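Uncharacterized protein DUF1470 (Jannaschia sp. CCS1, PDB 3H0N) is of unknown function but binds zinc through a treble-clef finger and may act as a transcription regulator. Local coordinates at residues 170-173 and 174-178; 11-14 and 15-19; 88-91 and 92-95; 63-66 and 67-71; 53-56 and 57-61. All coordinates share one frame; numbering follows the deposited sequence.

Contact 1 (170-173 and 174-178). With ZN (zinc ion), chain B.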
loop_
_atom_site.group_PDB
_atom_site.type_symbol
_atom_site.label_atom_id
_atom_site.label_comp_id
_atom_site.label_asym_id
_atom_site.label_seq_id
_atom_site.Cartn_x
_atom_site.Cartn_y
_atom_site.Cartn_z
ATOM N N SER A 170 -1.818 12.524 -23.161
ATOM C CA SER A 170 -3.071 12.039 -23.687
ATOM C C SER A 170 -2.955 11.627 -25.108
ATOM O O SER A 170 -2.069 12.059 -25.832
ATOM C CB SER A 170 -4.132 13.110 -23.618
ATOM O OG SER A 170 -3.819 14.238 -24.371
ATOM N N LEU A 171 -3.912 10.811 -25.526
ATOM C CA LEU A 171 -4.019 10.479 -26.934
ATOM C C LEU A 171 -4.281 11.739 -27.753
ATOM O O LEU A 171 -3.788 11.904 -28.863
ATOM C CB LEU A 171 -5.107 9.412 -27.122
ATOM C CG LEU A 171 -5.355 8.950 -28.538
ATOM C CD1 LEU A 171 -4.114 8.403 -29.183
ATOM C CD2 LEU A 171 -6.519 7.902 -28.515
ATOM N N ALA A 172 -5.007 12.703 -27.184
ATOM C CA ALA A 172 -5.294 13.932 -27.853
ATOM C C ALA A 172 -4.007 14.649 -28.261
ATOM O O ALA A 172 -3.802 15.026 -29.405
ATOM C CB ALA A 172 -6.197 14.826 -26.963
ATOM N N CYS A 173 -3.076 14.808 -27.316
ATOM C CA CYS A 173 -1.823 15.468 -27.611
ATOM C C CYS A 173 -0.927 14.619 -28.496
ATOM O O CYS A 173 -0.265 15.135 -29.379
ATOM C CB CYS A 173 -1.115 15.871 -26.307
ATOM S SG CYS A 173 -1.958 17.220 -25.407
ATOM N N GLN A 174 -0.907 13.319 -28.275
ATOM C CA GLN A 174 -0.213 12.401 -29.179
ATOM C C GLN A 174 -0.687 12.618 -30.631
ATOM O O GLN A 174 0.119 12.650 -31.559
ATOM C CB GLN A 174 -0.411 10.943 -28.698
ATOM C CG GLN A 174 0.523 9.947 -29.300
ATOM C CD GLN A 174 1.868 9.884 -28.557
ATOM O OE1 GLN A 174 1.936 9.767 -27.310
ATOM N NE2 GLN A 174 2.942 9.852 -29.329
ATOM N N ASN A 175 -1.994 12.686 -30.826
ATOM C CA ASN A 175 -2.604 12.854 -32.178
ATOM C C ASN A 175 -2.317 14.212 -32.777
ATOM O O ASN A 175 -2.060 14.317 -33.979
ATOM C CB ASN A 175 -4.127 12.688 -32.097
ATOM C CG ASN A 175 -4.560 11.272 -32.021
ATOM O OD1 ASN A 175 -3.796 10.363 -32.336
ATOM N ND2 ASN A 175 -5.822 11.065 -31.654
ATOM N N ARG A 176 -2.372 15.257 -31.953
ATOM C CA ARG A 176 -2.087 16.621 -32.439
ATOM C C ARG A 176 -0.663 16.736 -32.967
ATOM O O ARG A 176 -0.416 17.275 -34.022
ATOM C CB ARG A 176 -2.339 17.622 -31.341
ATOM C CG ARG A 176 -2.321 19.081 -31.814
ATOM C CD ARG A 176 -2.718 20.027 -30.699
ATOM N NE ARG A 176 -3.557 19.301 -29.763
ATOM C CZ ARG A 176 -3.204 18.897 -28.542
ATOM N NH1 ARG A 176 -2.026 19.207 -27.999
ATOM N NH2 ARG A 176 -4.079 18.184 -27.839
ATOM N N VAL A 177 0.272 16.146 -32.248
ATOM C CA VAL A 177 1.672 16.102 -32.661
ATOM C C VAL A 177 1.853 15.323 -33.940
ATOM O O VAL A 177 2.516 15.786 -34.843
ATOM C CB VAL A 177 2.544 15.529 -31.518
ATOM C CG1 VAL A 177 3.960 15.237 -32.023
ATOM C CG2 VAL A 177 2.543 16.551 -30.320
ATOM N N LYS A 178 1.222 14.157 -34.031
ATOM C CA LYS A 178 1.292 13.321 -35.234
ATOM C C LYS A 178 0.774 14.100 -36.446
ATOM O O LYS A 178 1.364 14.045 -37.522
ATOM C CB LYS A 178 0.448 12.057 -35.027
ATOM C CG LYS A 178 0.266 11.164 -36.264
ATOM C CD LYS A 178 -0.636 9.983 -35.947
HETATM ZN ZN ZN B . -0.958 17.314 -23.341
#

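Contact 2 (11-14 and 15-19)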
loop_
_atom_site.group_PDB
_atom_site.type_symbol
_atom_site.label_atom_id
_atom_site.label_comp_id
_atom_site.label_asym_id
_atom_site.label_seq_id
_atom_site.Cartn_x
_atom_site.Cartn_y
_atom_site.Cartn_z
ATOM N N GLY A 11 -5.753 6.830 -5.508
ATOM C CA GLY A 11 -5.114 8.059 -5.085
ATOM C C GLY A 11 -4.278 8.664 -6.182
ATOM O O GLY A 11 -4.306 9.873 -6.398
ATOM N N LEU A 12 -3.538 7.818 -6.871
ATOM C CA LEU A 12 -2.739 8.298 -8.009
ATOM C C LEU A 12 -3.614 8.878 -9.096
ATOM O O LEU A 12 -3.369 10.000 -9.626
ATOM C CB LEU A 12 -1.860 7.153 -8.577
ATOM C CG LEU A 12 -1.036 7.444 -9.835
ATOM C CD1 LEU A 12 -0.012 8.562 -9.552
ATOM C CD2 LEU A 12 -0.348 6.164 -10.310
ATOM N N ARG A 13 -4.669 8.153 -9.459
ATOM C CA ARG A 13 -5.545 8.562 -10.545
ATOM C C ARG A 13 -6.276 9.854 -10.225
ATOM O O ARG A 13 -6.321 10.772 -11.052
ATOM C CB ARG A 13 -6.573 7.462 -10.802
ATOM C CG ARG A 13 -7.600 7.776 -11.863
ATOM C CD ARG A 13 -8.570 6.639 -12.111
ATOM N NE ARG A 13 -9.397 6.228 -10.982
ATOM C CZ ARG A 13 -9.178 5.167 -10.158
ATOM N NH1 ARG A 13 -8.099 4.399 -10.212
ATOM N NH2 ARG A 13 -10.092 4.913 -9.234
ATOM N N VAL A 14 -6.843 9.944 -9.036
ATOM C CA VAL A 14 -7.582 11.130 -8.652
ATOM C C VAL A 14 -6.614 12.316 -8.549
ATOM O O VAL A 14 -6.951 13.431 -8.934
ATOM C CB VAL A 14 -8.356 10.895 -7.355
ATOM C CG1 VAL A 14 -8.919 12.191 -6.765
ATOM C CG2 VAL A 14 -9.516 9.918 -7.581
ATOM N N SER A 15 -5.398 12.089 -8.056
ATOM C CA SER A 15 -4.409 13.182 -7.952
ATOM C C SER A 15 -4.138 13.792 -9.335
ATOM O O SER A 15 -4.186 15.008 -9.507
ATOM C CB SER A 15 -3.066 12.669 -7.415
ATOM O OG SER A 15 -3.132 12.327 -6.043
ATOM N N LEU A 16 -3.883 12.932 -10.307
ATOM C CA LEU A 16 -3.602 13.392 -11.686
ATOM C C LEU A 16 -4.786 14.123 -12.257
ATOM O O LEU A 16 -4.646 15.215 -12.833
ATOM C CB LEU A 16 -3.230 12.217 -12.593
ATOM C CG LEU A 16 -1.949 11.473 -12.193
ATOM C CD1 LEU A 16 -1.905 10.093 -12.895
ATOM C CD2 LEU A 16 -0.674 12.262 -12.519
ATOM N N ASP A 17 -5.958 13.526 -12.131
ATOM C CA ASP A 17 -7.178 14.106 -12.688
ATOM C C ASP A 17 -7.531 15.465 -12.028
ATOM O O ASP A 17 -7.928 16.396 -12.731
ATOM C CB ASP A 17 -8.363 13.156 -12.523
ATOM C CG ASP A 17 -8.315 11.966 -13.462
ATOM O OD1 ASP A 17 -7.473 11.954 -14.377
ATOM O OD2 ASP A 17 -9.179 11.078 -13.260
ATOM N N LEU A 18 -7.348 15.542 -10.719
ATOM C CA LEU A 18 -7.683 16.761 -9.969
ATOM C C LEU A 18 -6.725 17.873 -10.378
ATOM O O LEU A 18 -7.147 19.005 -10.656
ATOM C CB LEU A 18 -7.628 16.484 -8.458
ATOM C CG LEU A 18 -7.744 17.747 -7.603
ATOM C CD1 LEU A 18 -9.049 18.521 -7.829
ATOM C CD2 LEU A 18 -7.568 17.313 -6.153
ATOM N N VAL A 19 -5.439 17.567 -10.427
ATOM C CA VAL A 19 -4.461 18.576 -10.868
ATOM C C VAL A 19 -4.792 19.030 -12.277
ATOM O O VAL A 19 -4.727 20.227 -12.586
ATOM C CB VAL A 19 -3.045 17.995 -10.752
ATOM C CG1 VAL A 19 -2.017 18.804 -11.596
ATOM C CG2 VAL A 19 -2.659 17.889 -9.256
#

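Contact 3 (88-91 and 92-95). With NA (sodium ion), chain E.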
loop_
_atom_site.group_PDB
_atom_site.type_symbol
_atom_site.label_atom_id
_atom_site.label_comp_id
_atom_site.label_asym_id
_atom_site.label_seq_id
_atom_site.Cartn_x
_atom_site.Cartn_y
_atom_site.Cartn_z
ATOM N N ALA A 88 6.305 17.553 1.640
ATOM C CA ALA A 88 4.911 18.003 1.514
ATOM C C ALA A 88 3.930 16.857 1.720
ATOM O O ALA A 88 2.945 16.987 2.456
ATOM C CB ALA A 88 4.691 18.626 0.168
ATOM N N LEU A 89 4.201 15.698 1.131
ATOM C CA LEU A 89 3.284 14.570 1.292
ATOM C C LEU A 89 3.246 14.068 2.743
ATOM O O LEU A 89 2.181 13.757 3.274
ATOM C CB LEU A 89 3.677 13.441 0.339
ATOM C CG LEU A 89 3.525 13.747 -1.159
ATOM C CD1 LEU A 89 4.224 12.704 -2.010
ATOM C CD2 LEU A 89 2.043 13.870 -1.571
ATOM N N ASN A 90 4.397 14.053 3.408
ATOM C CA ASN A 90 4.458 13.630 4.819
ATOM C C ASN A 90 3.634 14.531 5.699
ATOM O O ASN A 90 2.975 14.069 6.619
ATOM C CB ASN A 90 5.896 13.567 5.324
ATOM C CG ASN A 90 6.643 12.376 4.820
ATOM O OD1 ASN A 90 6.038 11.411 4.337
ATOM N ND2 ASN A 90 7.964 12.376 5.021
ATOM N N HIS A 91 3.647 15.809 5.406
ATOM C CA HIS A 91 2.880 16.739 6.197
ATOM C C HIS A 91 1.382 16.543 5.994
ATOM O O HIS A 91 0.616 16.639 6.952
ATOM C CB HIS A 91 3.262 18.160 5.852
ATOM C CG HIS A 91 2.440 19.185 6.563
ATOM N ND1 HIS A 91 1.503 19.955 5.913
ATOM C CD2 HIS A 91 2.404 19.556 7.861
ATOM C CE1 HIS A 91 0.938 20.776 6.784
ATOM N NE2 HIS A 91 1.466 20.552 7.970
ATOM N N LEU A 92 0.969 16.250 4.764
ATOM C CA LEU A 92 -0.451 15.945 4.503
ATOM C C LEU A 92 -0.922 14.678 5.219
ATOM O O LEU A 92 -2.043 14.641 5.737
ATOM C CB LEU A 92 -0.736 15.855 3.007
ATOM C CG LEU A 92 -0.502 17.136 2.227
ATOM C CD1 LEU A 92 -0.662 16.789 0.778
ATOM C CD2 LEU A 92 -1.480 18.222 2.707
ATOM N N LEU A 93 -0.059 13.673 5.257
ATOM C CA LEU A 93 -0.375 12.405 5.915
ATOM C C LEU A 93 -0.473 12.585 7.437
ATOM O O LEU A 93 -1.287 11.939 8.096
ATOM C CB LEU A 93 0.660 11.323 5.544
ATOM C CG LEU A 93 0.539 10.918 4.064
ATOM C CD1 LEU A 93 1.836 10.239 3.597
ATOM C CD2 LEU A 93 -0.727 10.073 3.841
ATOM N N ARG A 94 0.347 13.475 7.996
ATOM C CA ARG A 94 0.241 13.826 9.413
ATOM C C ARG A 94 -1.028 14.668 9.697
ATOM O O ARG A 94 -1.814 14.378 10.613
ATOM C CB ARG A 94 1.467 14.592 9.866
ATOM C CG ARG A 94 2.637 13.682 10.102
ATOM C CD ARG A 94 3.664 14.427 10.933
ATOM N NE ARG A 94 4.273 15.464 10.122
ATOM C CZ ARG A 94 5.302 15.264 9.293
ATOM N NH1 ARG A 94 5.874 14.079 9.188
ATOM N NH2 ARG A 94 5.783 16.268 8.602
ATOM N N LYS A 95 -1.266 15.661 8.859
ATOM C CA LYS A 95 -2.372 16.609 9.091
ATOM C C LYS A 95 -3.750 15.979 9.007
ATOM O O LYS A 95 -4.649 16.362 9.749
ATOM C CB LYS A 95 -2.249 17.756 8.119
ATOM C CG LYS A 95 -3.327 18.798 8.206
ATOM C CD LYS A 95 -2.989 19.960 7.279
ATOM C CE LYS A 95 -3.978 21.079 7.440
ATOM N NZ LYS A 95 -3.557 22.289 6.652
HETATM NA NA NA E . -2.715 11.977 10.103
HETATM O O HOH W 1 -1.003 11.456 11.899
HETATM O O HOH W 2 -3.229 9.722 10.297
HETATM O O HOH W 3 -4.372 12.457 11.706
#

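Contact 4 (63-66 and 67-71)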
loop_
_atom_site.group_PDB
_atom_site.type_symbol
_atom_site.label_atom_id
_atom_site.label_comp_id
_atom_site.label_asym_id
_atom_site.label_seq_id
_atom_site.Cartn_x
_atom_site.Cartn_y
_atom_site.Cartn_z
ATOM N N PHE A 63 -10.890 21.330 -2.583
ATOM C CA PHE A 63 -10.293 20.610 -3.692
ATOM C C PHE A 63 -9.352 21.486 -4.540
ATOM O O PHE A 63 -8.359 20.974 -5.040
ATOM C CB PHE A 63 -11.374 19.913 -4.528
ATOM C CG PHE A 63 -11.791 18.610 -3.966
ATOM C CD1 PHE A 63 -11.062 17.466 -4.231
ATOM C CD2 PHE A 63 -12.873 18.514 -3.137
ATOM C CE1 PHE A 63 -11.452 16.231 -3.681
ATOM C CE2 PHE A 63 -13.253 17.288 -2.606
ATOM C CZ PHE A 63 -12.517 16.166 -2.894
ATOM N N VAL A 64 -9.676 22.761 -4.691
ATOM C CA VAL A 64 -8.740 23.676 -5.385
ATOM C C VAL A 64 -7.417 23.761 -4.622
ATOM O O VAL A 64 -6.338 23.708 -5.231
ATOM C CB VAL A 64 -9.405 25.061 -5.617
ATOM C CG1 VAL A 64 -8.339 26.124 -6.066
ATOM C CG2 VAL A 64 -10.498 24.910 -6.665
ATOM N N GLU A 65 -7.482 23.874 -3.292
ATOM C CA GLU A 65 -6.272 23.906 -2.490
ATOM C C GLU A 65 -5.505 22.594 -2.547
ATOM O O GLU A 65 -4.270 22.576 -2.676
ATOM C CB GLU A 65 -6.587 24.270 -1.056
ATOM C CG GLU A 65 -5.382 24.303 -0.105
ATOM C CD GLU A 65 -4.227 25.279 -0.455
ATOM O OE1 GLU A 65 -4.311 26.097 -1.409
ATOM O OE2 GLU A 65 -3.205 25.216 0.278
ATOM N N LEU A 66 -6.232 21.482 -2.480
ATOM C CA LEU A 66 -5.593 20.160 -2.613
ATOM C C LEU A 66 -4.865 20.061 -3.955
ATOM O O LEU A 66 -3.727 19.607 -4.019
ATOM C CB LEU A 66 -6.626 19.038 -2.454
ATOM C CG LEU A 66 -6.078 17.635 -2.615
ATOM C CD1 LEU A 66 -4.925 17.322 -1.640
ATOM C CD2 LEU A 66 -7.229 16.625 -2.450
ATOM N N ALA A 67 -5.528 20.507 -5.025
ATOM C CA ALA A 67 -4.934 20.494 -6.357
ATOM C C ALA A 67 -3.610 21.258 -6.394
ATOM O O ALA A 67 -2.658 20.807 -7.024
ATOM C CB ALA A 67 -5.879 21.048 -7.375
ATOM N N ARG A 68 -3.550 22.396 -5.728
ATOM C CA ARG A 68 -2.351 23.229 -5.711
ATOM C C ARG A 68 -1.204 22.453 -5.060
ATOM O O ARG A 68 -0.063 22.411 -5.600
ATOM C CB ARG A 68 -2.581 24.538 -4.960
ATOM C CG ARG A 68 -3.568 25.527 -5.612
ATOM C CD ARG A 68 -3.551 26.909 -4.936
ATOM N NE ARG A 68 -4.678 27.778 -5.309
ATOM C CZ ARG A 68 -5.759 27.999 -4.554
ATOM N NH1 ARG A 68 -5.938 27.377 -3.371
ATOM N NH2 ARG A 68 -6.691 28.827 -5.004
ATOM N N LEU A 69 -1.495 21.826 -3.919
ATOM C CA LEU A 69 -0.491 21.036 -3.192
ATOM C C LEU A 69 -0.043 19.828 -4.004
ATOM O O LEU A 69 1.156 19.516 -4.102
ATOM C CB LEU A 69 -1.049 20.611 -1.837
ATOM C CG LEU A 69 -1.322 21.769 -0.882
ATOM C CD1 LEU A 69 -2.290 21.323 0.227
ATOM C CD2 LEU A 69 0.013 22.318 -0.315
ATOM N N LEU A 70 -0.983 19.109 -4.609
ATOM C CA LEU A 70 -0.604 17.912 -5.375
ATOM C C LEU A 70 0.155 18.327 -6.630
ATOM O O LEU A 70 1.057 17.620 -7.042
ATOM C CB LEU A 70 -1.826 17.047 -5.728
ATOM C CG LEU A 70 -2.626 16.486 -4.568
ATOM C CD1 LEU A 70 -3.892 15.809 -5.029
ATOM C CD2 LEU A 70 -1.772 15.526 -3.725
ATOM N N HIS A 71 -0.218 19.456 -7.237
ATOM C CA HIS A 71 0.516 19.931 -8.432
ATOM C C HIS A 71 1.974 20.238 -8.090
ATOM O O HIS A 71 2.886 19.835 -8.825
ATOM C CB HIS A 71 -0.125 21.133 -9.088
ATOM C CG HIS A 71 0.605 21.553 -10.340
ATOM N ND1 HIS A 71 1.508 22.591 -10.360
ATOM C CD2 HIS A 71 0.626 21.007 -11.583
ATOM C CE1 HIS A 71 2.020 22.698 -11.572
ATOM N NE2 HIS A 71 1.491 21.760 -12.346
#

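Contact 5 (53-56 and 57-61)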
loop_
_atom_site.group_PDB
_atom_site.type_symbol
_atom_site.label_atom_id
_atom_site.label_comp_id
_atom_site.label_asym_id
_atom_site.label_seq_id
_atom_site.Cartn_x
_atom_site.Cartn_y
_atom_site.Cartn_z
ATOM N N ALA A 53 -22.585 11.389 -2.835
ATOM C CA ALA A 53 -23.756 11.685 -2.047
ATOM C C ALA A 53 -23.595 12.804 -1.032
ATOM O O ALA A 53 -24.584 13.352 -0.573
ATOM C CB ALA A 53 -24.212 10.403 -1.297
ATOM N N GLN A 54 -22.368 13.128 -0.658
ATOM C CA GLN A 54 -22.074 14.122 0.340
ATOM C C GLN A 54 -21.412 15.401 -0.188
ATOM O O GLN A 54 -21.175 16.321 0.592
ATOM C CB GLN A 54 -21.230 13.496 1.457
ATOM C CG GLN A 54 -22.059 12.534 2.310
ATOM C CD GLN A 54 -23.041 13.188 3.244
ATOM O OE1 GLN A 54 -22.747 14.270 3.797
ATOM N NE2 GLN A 54 -24.209 12.547 3.452
ATOM N N LEU A 55 -21.198 15.483 -1.501
ATOM C CA LEU A 55 -20.549 16.652 -2.069
ATOM C C LEU A 55 -21.454 17.893 -2.000
ATOM O O LEU A 55 -22.644 17.842 -2.275
ATOM C CB LEU A 55 -20.210 16.380 -3.548
ATOM C CG LEU A 55 -18.847 15.770 -3.799
ATOM C CD1 LEU A 55 -18.733 15.282 -5.300
ATOM C CD2 LEU A 55 -17.736 16.759 -3.460
ATOM N N GLY A 56 -20.840 19.032 -1.705
ATOM C CA GLY A 56 -21.480 20.329 -1.767
ATOM C C GLY A 56 -20.519 21.378 -2.308
ATOM O O GLY A 56 -19.328 21.134 -2.409
ATOM N N ASP A 57 -21.063 22.569 -2.586
ATOM C CA ASP A 57 -20.241 23.661 -3.132
ATOM C C ASP A 57 -19.155 24.059 -2.148
ATOM O O ASP A 57 -18.111 24.589 -2.548
ATOM C CB ASP A 57 -21.060 24.883 -3.519
ATOM C CG ASP A 57 -21.850 24.693 -4.808
ATOM O OD1 ASP A 57 -21.665 23.704 -5.531
ATOM O OD2 ASP A 57 -22.663 25.587 -5.116
ATOM N N ASP A 58 -19.354 23.799 -0.862
ATOM C CA ASP A 58 -18.322 24.098 0.151
ATOM C C ASP A 58 -17.031 23.291 -0.031
ATOM O O ASP A 58 -15.972 23.688 0.455
ATOM C CB ASP A 58 -18.856 23.893 1.559
ATOM C CG ASP A 58 -19.457 22.496 1.781
ATOM O OD1 ASP A 58 -20.398 22.118 1.041
ATOM O OD2 ASP A 58 -19.024 21.843 2.745
ATOM N N HIS A 59 -17.087 22.195 -0.783
ATOM C CA HIS A 59 -15.910 21.383 -1.020
ATOM C C HIS A 59 -15.038 21.894 -2.135
ATOM O O HIS A 59 -13.865 21.479 -2.260
ATOM C CB HIS A 59 -16.321 19.941 -1.331
ATOM C CG HIS A 59 -17.006 19.304 -0.178
ATOM N ND1 HIS A 59 -18.264 18.736 -0.260
ATOM C CD2 HIS A 59 -16.635 19.228 1.113
ATOM C CE1 HIS A 59 -18.613 18.310 0.946
ATOM N NE2 HIS A 59 -17.646 18.603 1.801
ATOM N N VAL A 60 -15.551 22.790 -2.974
ATOM C CA VAL A 60 -14.784 23.247 -4.127
ATOM C C VAL A 60 -13.467 23.907 -3.669
ATOM O O VAL A 60 -12.396 23.534 -4.169
ATOM C CB VAL A 60 -15.607 24.220 -4.972
ATOM C CG1 VAL A 60 -14.707 24.962 -5.995
ATOM C CG2 VAL A 60 -16.761 23.460 -5.661
ATOM N N GLU A 61 -13.521 24.820 -2.686
ATOM C CA GLU A 61 -12.301 25.521 -2.222
ATOM C C GLU A 61 -11.275 24.532 -1.698
ATOM O O GLU A 61 -10.068 24.650 -1.997
ATOM C CB GLU A 61 -12.620 26.572 -1.167
ATOM C CG GLU A 61 -11.386 27.339 -0.689
ATOM C CD GLU A 61 -11.735 28.458 0.305
ATOM O OE1 GLU A 61 -12.303 29.473 -0.137
ATOM O OE2 GLU A 61 -11.446 28.308 1.520
#

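Contact 1 (170-173 and 174-178)
The guanidinium group of Arg176 lays one face over the backbone of the preceding turn, above Ala172 O and Cys173 CA, and turns two of its nitrogens to the sulfur of Cys173. NH1 of Arg176 lies 3.3 Å from Cys173 SG and NH2 of Arg176 lies 3.4 Å from it; both are weak hydrogen bonds, bent to 149° and 145° at their hydrogens. The chain of Arg176 leaves with CG opposite the backbone N, runs straight to CD and then kinks at chi3 (-26°), which folds the guanidinium back toward the zinc site. The amide of Asn175 crosses the end of Leu171, whose CD1 is 3.7 Å from Asn175 OD1.

These contacts occupy the start of helix 171-180, within the treble-clef zinc finger. Ser170 is its N-cap: its OG accepts a nearly straight bond from Cys173 N at 3.1 Å. The main-chain bonds then begin with Gln174 N to Ser170 O, 3.0 Å. Cys173 SG binds zinc at 2.3 Å, and Cys148, Cys153 and Cys169 complete the four-sulfur site. On the same side of the helix as the sulfur, Ala172 and Arg176 touch Arg28; Val177 touches Tyr168.

One sulfur thus serves the metal and two N-H donors together. The positive guanidinium beside it would probably draw off part of the negative charge that four cysteine ligands gather round zinc, and the position of Cys173 in the first turn of the helix may add to the effect.

Contact 2 (11-14 and 15-19)
Ser15 folds its hydroxyl back onto the carbonyl of Gly11 in a local, one-turn contact of helix 10-22, a buried helix at the centre of the ABATE domain. Helices 38-44, 58-78 and 121-138 and strand 156-158 all meet its side chains, so the turn is covered from several directions.

Gly11 O is held twice by the same residue. Ser15 N donates to it at 3.0 Å as the ordinary helical bond, while Ser15 OG donates at 2.7 Å; the two donors reach the oxygen from opposite faces of the carbonyl plane, each tilted 32° from it. Placing OG opposite the carbonyl carbon of Ser15 (chi1 -71°) turns the hydroxyl back along the helix, where its proton finds an acceptor within the same helix despite the apolar surroundings.

One residue on, Leu12 and Leu16 meet through their CD1 methyls, 4.1 Å apart, and both rest on Phe158 of strand 156-158, with Leu12 also on Leu133. This pair joins the helix to the strand that precedes the last helix of the zinc finger.

The polar side is different in character. The charged ends of Arg13 and Asp17 do not meet, Arg13 NE lying 5.4 Å from Asp17 OD2. Instead Arg13 NH1 bonds to Leu4 O and Ser6 O, and Arg13 NH2 forms a salt bridge with Asp47. Its polar end is thus tied to the N-terminal residues Leu4 and Ser6 and to Asp47. Among the side-chain atoms of the pair, Asp17 OD2 comes to 3.9 Å from Arg13 CG.

Contact 3 (88-91 and 92-95)
Ala88 accepts the first bond of this helical turn, Leu92 N reaching Ala88 O at 3.1 Å, near the C-terminal end of helix 82-95 in the ABATE domain. Leu89 repeats the pattern with Leu93 N, and its side chain packs on Leu133 and Ile137 of helix 121-138 and on Leu102 of the second subunit.

Asn90 carries two roles. Its carbonyl accepts from Arg94 N at 3.0 Å, and the same oxygen stands 3.7 Å above the plane of the Arg94 guanidinium, over its centre. Arg94 comes to lie there because its chain bends at chi3 (-71°) and folds back over the preceding turn. The amide of Asn90 is buried against the second subunit, where Asn90 OD1 accepts from Leu102 N of that subunit.

In one of its two conformers His91 lies beside the extended chain of Lys95, the ring meeting it obliquely with His91 CE1 4.0 Å from Lys95 CD. Past these residues two carbonyls near the end of the helix bind a sodium ion, which also takes three waters and His96 O. Leu93 O binds the ion at 2.5 Å and Arg94 O at 2.6 Å.

Contact 4 (63-66 and 67-71)
Leu66 and Leu70, both buried, form the tight side of this helical turn: Leu70 CD1 comes within 3.7 Å of Leu66 CG, the two leucines crossing at a slant. On the solvent side the contact passes to charged chains, Arg68 exposed and Glu65 only partly buried. In the Arg68 conformer described, one of two, Glu65 OE1 and Arg68 NH1 make a salt bridge at 2.9 Å, using the oxygen's anti lone pair and bent to 144° at the hydrogen; the carboxylate lies near the guanidinium plane, although the two planes are turned 52° apart. In the same conformer Val64 CG1 covers one guanidinium face, 3.3 Å above its plane and offset toward the rim.

Glu65 bends at chi2 (59°), which carries its carboxylate round to Arg68 on one side and leaves OE2 4.0 Å from Leu69 CD1 on the other. Replacing Glu65 by an alanine would probably leave the Arg68 guanidinium without its carboxylate partner, resting on Val64 and freer to turn.

Within the domain, helix 58-78 packs on both helix 10-22 and helix 121-138, Leu70 touching each, and Leu69 reaches Leu92 of helix 82-95.

Contact 5 (53-56 and 57-61)
Between helix 49-54 and helix 58-78 the backbone runs extended through Leu55 and Gly56 (phi -141° at the glycine), then turns toward helix 58-78.

The imidazole of His59 closes this turn by reaching back to the glycine. Gly56 N donates to His59 ND1 at 3.0 Å, an almost straight bond of 160°, with the donor somewhat tilted from the ring plane. In return His59 N donates to Gly56 O, also at 3.0 Å, but from above the carbonyl plane. A chi1 of -64° sets the His59 ring on the side of its own backbone N, which lets ring and main chain engage one glycine together. The ring's edge faces the preceding backbone, with His59 CE1 3.3 Å from Gln54 O, and Leu55 CD2 lies 3.8 Å from His59 ND1. Over one face of the ring stands Asp58 OD2, 3.6 Å above its plane and offset toward the rim.

Outside the turn, Leu55 packs on Leu41 and His42 of helix 38-44, and His59 rests on Leu121 and Val122 of helix 121-138. These contacts join the linker to helices 38-44 and 121-138, at the surface of the domain.

A leucine in place of His59 would probably leave Gly56 N without its acceptor and allow the linker to shift against the start of the helix.

Because ND1 accepts the hydrogen bond of Gly56 N, it is probably unprotonated, and a neutral ring would then carry its hydrogen on NE2.

In the fold
From the N terminus the chain meets contact 2 first, then contacts 5, 4, 3 and 1. Each is a single continuous stretch, so none closes a long loop, and they follow in series without nesting or crossing. Contact 5 turns the chain into helix 58-78, and contact 4 continues directly along that helix. Contacts 2 and 4, their centres about 10 Å apart, pack together through Val19 and His71. Contact 4 also touches contact 3, through Leu69 and Leu92, joining consecutive helices; contact 3 reaches the second subunit. Contact 1 stands apart in the zinc finger, its centre about 35 Å from that of contact 3.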